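Sigma regulatory family protein-PP2C phosphatase (Chlamydia trachomatis serovar L2, PDB 6MAB) is probably a membrane-bound signalling phosphatase, whose periplasmic sensor domain, present here, is thought to link it to regulation of the TCA cycle. Local coordinates at residues L28-P33 / L249-F254. Sequence-based numbering, arbitrary orientation.
Sequences LQQTIP and LPEMDF
Residues 28-33 lie at the C-terminal end of the long N-terminal helix, where Ile-32 N donates to Leu-28 O (2.9 Å); Leu-28 and Gln-29, then Ile-32 and Pro-33, pack against the turn 249-254, with the closest CA atoms, Pro-33 and Met-252, 8.0 Å apart. The turn joins antiparallel strands 240-249 and 254-261 as a beta hairpin: Leu-249 N donates to Phe-254 O and Met-252 N to Leu-249 O, both at 3.0 Å, while Asp-253 adopts a left-handed conformation (phi/psi 63/36). Apolar packing centres on Met-252 (chi1 m, chi2 t, chi3 m), its SD 3.8 Å from Ile-32 CG2 and 4.0 Å from Pro-33 CD. Its CE makes van der Waals contact with the helix backbone, 3.7 Å from Leu-28 O and 4.0 Å from Gln-29 CA. A long N-terminal helix ending at a hairpin turn between two antiparallel sheets is consistent with the tandem, PAS-like architecture of double-Cache sensors; Ala-115 and Leu-117 of the other sheet touch Ile-32 and Phe-254, respectively. Leu-28 (m, t) brings CD1 to the edge of the Phe-254 ring (chi1 p, chi2 90°), 3.8 Å from CE1. Polar contact is peripheral, a weak hydrogen bond from Gln-29 NE2 to OE2 of the poorly ordered Glu-251 (3.1 Å).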
ATOM      1  N   LEU A  28       4.984   3.842   8.796  1.00 23.33           N
ATOM      2  CA  LEU A  28       3.783   3.389   8.118  1.00 19.34           C
ATOM      3  C   LEU A  28       2.933   2.472   9.001  1.00 20.57           C
ATOM      4  O   LEU A  28       1.700   2.518   8.921  1.00 22.66           O
ATOM      5  CB  LEU A  28       4.175   2.715   6.802  1.00 20.70           C
ATOM      6  CG  LEU A  28       4.803   3.681   5.792  1.00 23.75           C
ATOM      7  CD1 LEU A  28       5.348   2.910   4.592  1.00 27.19           C
ATOM      8  CD2 LEU A  28       3.808   4.735   5.302  1.00 35.71           C
ATOM      9  N   GLN A  29       3.552   1.657   9.867  1.00 22.09           N
ATOM     10  CA  GLN A  29       2.774   0.815  10.772  1.00 25.92           C
ATOM     11  C   GLN A  29       1.991   1.647  11.777  1.00 33.19           C
ATOM     12  O   GLN A  29       0.900   1.245  12.211  1.00 25.50           O
ATOM     13  CB  GLN A  29       3.699  -0.172  11.484  1.00 29.33           C
ATOM     14  CG  GLN A  29       4.164  -1.324  10.611  1.00 51.45           C
ATOM     15  CD  GLN A  29       5.376  -2.056  11.177  1.00 65.61           C
ATOM     16  OE1 GLN A  29       5.895  -1.710  12.241  1.00 60.85           O
ATOM     17  NE2 GLN A  29       5.832  -3.074  10.458  1.00 72.68           N
ATOM     18  N   GLN A  30       2.519   2.815  12.142  1.00 26.66           N
ATOM     19  CA  GLN A  30       1.865   3.687  13.100  1.00 27.41           C
ATOM     20  C   GLN A  30       0.789   4.567  12.466  1.00 24.41           C
ATOM     21  O   GLN A  30      -0.118   5.028  13.177  1.00 27.86           O
ATOM     22  CB  GLN A  30       2.917   4.559  13.784  1.00 30.17           C
ATOM     23  CG  GLN A  30       3.921   3.769  14.617  1.00 36.00           C
ATOM     24  CD  GLN A  30       3.226   2.860  15.627  1.00 70.84           C
ATOM     25  OE1 GLN A  30       3.503   1.665  15.699  1.00 67.48           O
ATOM     26  NE2 GLN A  30       2.298   3.426  16.393  1.00 98.99           N
ATOM     27  N   THR A  31       0.829   4.762  11.141  1.00 22.58           N
ATOM     28  CA  THR A  31      -0.018   5.744  10.480  1.00 24.27           C
ATOM     29  C   THR A  31      -1.053   5.158   9.525  1.00 21.03           C
ATOM     30  O   THR A  31      -2.093   5.785   9.320  1.00 27.10           O
ATOM     31  CB  THR A  31       0.848   6.737   9.692  1.00 23.89           C
ATOM     32  OG1 THR A  31       1.703   6.024   8.799  1.00 26.47           O
ATOM     33  CG2 THR A  31       1.705   7.559  10.633  1.00 27.60           C
ATOM     34  N   ILE A  32      -0.816   3.990   8.933  1.00 18.92           N
ATOM     35  CA  ILE A  32      -1.783   3.443   7.971  1.00 18.24           C
ATOM     36  C   ILE A  32      -2.917   2.629   8.602  1.00 18.29           C
ATOM     37  O   ILE A  32      -4.098   2.913   8.318  1.00 20.46           O
ATOM     38  CB  ILE A  32      -1.054   2.615   6.907  1.00 17.91           C
ATOM     39  CG1 ILE A  32      -0.104   3.507   6.101  1.00 25.08           C
ATOM     40  CG2 ILE A  32      -2.069   1.935   5.977  1.00 23.69           C
ATOM     41  CD1 ILE A  32      -0.749   4.609   5.325  1.00 41.11           C
ATOM     42  N   PRO A  33      -2.645   1.590   9.432  1.00 17.33           N
ATOM     43  CA  PRO A  33      -3.704   0.648   9.833  1.00 18.63           C
ATOM     44  C   PRO A  33      -4.524   1.143  11.021  1.00 18.32           C
ATOM     45  O   PRO A  33      -4.546   0.531  12.103  1.00 20.70           O
ATOM     46  CB  PRO A  33      -2.898  -0.618  10.138  1.00 23.87           C
ATOM     47  CG  PRO A  33      -1.628  -0.092  10.755  1.00 25.13           C
ATOM     48  CD  PRO A  33      -1.333   1.181   9.974  1.00 19.68           C
ATOM     49  N   LEU A 249       6.571  -5.788   4.951  1.00 34.73           N
ATOM     50  CA  LEU A 249       5.527  -5.544   5.951  1.00 42.82           C
ATOM     51  C   LEU A 249       4.382  -6.518   5.702  1.00 58.44           C
ATOM     52  O   LEU A 249       3.335  -6.143   5.139  1.00 39.80           O
ATOM     53  CB  LEU A 249       4.986  -4.119   5.908  1.00 35.28           C
ATOM     54  CG  LEU A 249       5.950  -2.964   6.160  1.00 30.54           C
ATOM     55  CD1 LEU A 249       6.754  -2.616   4.920  1.00 31.75           C
ATOM     56  CD2 LEU A 249       5.147  -1.773   6.657  1.00 39.91           C
ATOM     57  N   PRO A 250       4.544  -7.773   6.109  1.00 49.09           N
ATOM     58  CA  PRO A 250       3.536  -8.786   5.765  1.00 66.68           C
ATOM     59  C   PRO A 250       2.145  -8.461   6.280  1.00 58.69           C
ATOM     60  O   PRO A 250       1.161  -8.781   5.601  1.00 44.90           O
ATOM     61  CB  PRO A 250       4.099 -10.066   6.400  1.00 88.50           C
ATOM     62  CG  PRO A 250       4.993  -9.591   7.500  1.00 88.54           C
ATOM     63  CD  PRO A 250       5.576  -8.290   7.023  1.00 66.25           C
ATOM     64  N   GLU A 251       2.025  -7.832   7.455  1.00 78.03           N
ATOM     65  CA  GLU A 251       0.710  -7.519   8.013  1.00 68.84           C
ATOM     66  C   GLU A 251      -0.010  -6.398   7.262  1.00 59.45           C
ATOM     67  O   GLU A 251      -1.122  -6.028   7.668  1.00 48.09           O
ATOM     68  CB  GLU A 251       0.835  -7.161   9.503  1.00 68.42           C
ATOM     69  CG  GLU A 251       1.441  -5.799   9.815  1.00 73.02           C
ATOM     70  CD  GLU A 251       2.905  -5.700   9.434  1.00 70.22           C
ATOM     71  OE1 GLU A 251       3.563  -6.764   9.342  1.00 61.38           O
ATOM     72  OE2 GLU A 251       3.387  -4.563   9.225  1.00 52.55           O
ATOM     73  N   MET A 252       0.591  -5.850   6.189  1.00 42.70           N
ATOM     74  CA  MET A 252      -0.090  -4.889   5.330  1.00 46.96           C
ATOM     75  C   MET A 252       0.141  -5.161   3.842  1.00 48.48           C
ATOM     76  O   MET A 252      -0.290  -4.360   2.997  1.00 39.67           O
ATOM     77  CB  MET A 252       0.355  -3.477   5.697  1.00 32.17           C
ATOM     78  CG  MET A 252      -0.328  -2.965   6.951  1.00 34.68           C
ATOM     79  SD  MET A 252      -0.191  -1.177   6.968  1.00 33.51           S
ATOM     80  CE  MET A 252       1.496  -0.910   7.431  1.00 31.87           C
ATOM     81  N   ASP A 253       0.799  -6.257   3.495  1.00 34.37           N
ATOM     82  CA  ASP A 253       0.855  -6.731   2.111  1.00 41.35           C
ATOM     83  C   ASP A 253       1.563  -5.736   1.192  1.00 35.73           C
ATOM     84  O   ASP A 253       1.186  -5.565   0.033  1.00 47.41           O
ATOM     85  CB  ASP A 253      -0.551  -7.038   1.580  1.00 51.07           C
ATOM     86  CG  ASP A 253      -0.840  -8.525   1.492  1.00 76.54           C
ATOM     87  OD1 ASP A 253       0.068  -9.339   1.756  1.00 82.59           O
ATOM     88  OD2 ASP A 253      -1.989  -8.883   1.147  1.00 88.10           O
ATOM     89  N   PHE A 254       2.598  -5.073   1.702  1.00 21.65           N
ATOM     90  CA  PHE A 254       3.504  -4.334   0.831  1.00 19.14           C
ATOM     91  C   PHE A 254       4.896  -4.369   1.435  1.00 21.64           C
ATOM     92  O   PHE A 254       5.094  -4.846   2.552  1.00 24.98           O
ATOM     93  CB  PHE A 254       3.000  -2.902   0.572  1.00 20.98           C
ATOM     94  CG  PHE A 254       3.042  -1.995   1.750  1.00 20.80           C
ATOM     95  CD1 PHE A 254       4.171  -1.252   1.995  1.00 22.96           C
ATOM     96  CD2 PHE A 254       1.919  -1.807   2.558  1.00 24.95           C
ATOM     97  CE1 PHE A 254       4.231  -0.382   3.071  1.00 26.72           C
ATOM     98  CE2 PHE A 254       1.974  -0.935   3.646  1.00 25.92           C
ATOM     99  CZ  PHE A 254       3.133  -0.222   3.896  1.00 22.06           C
TER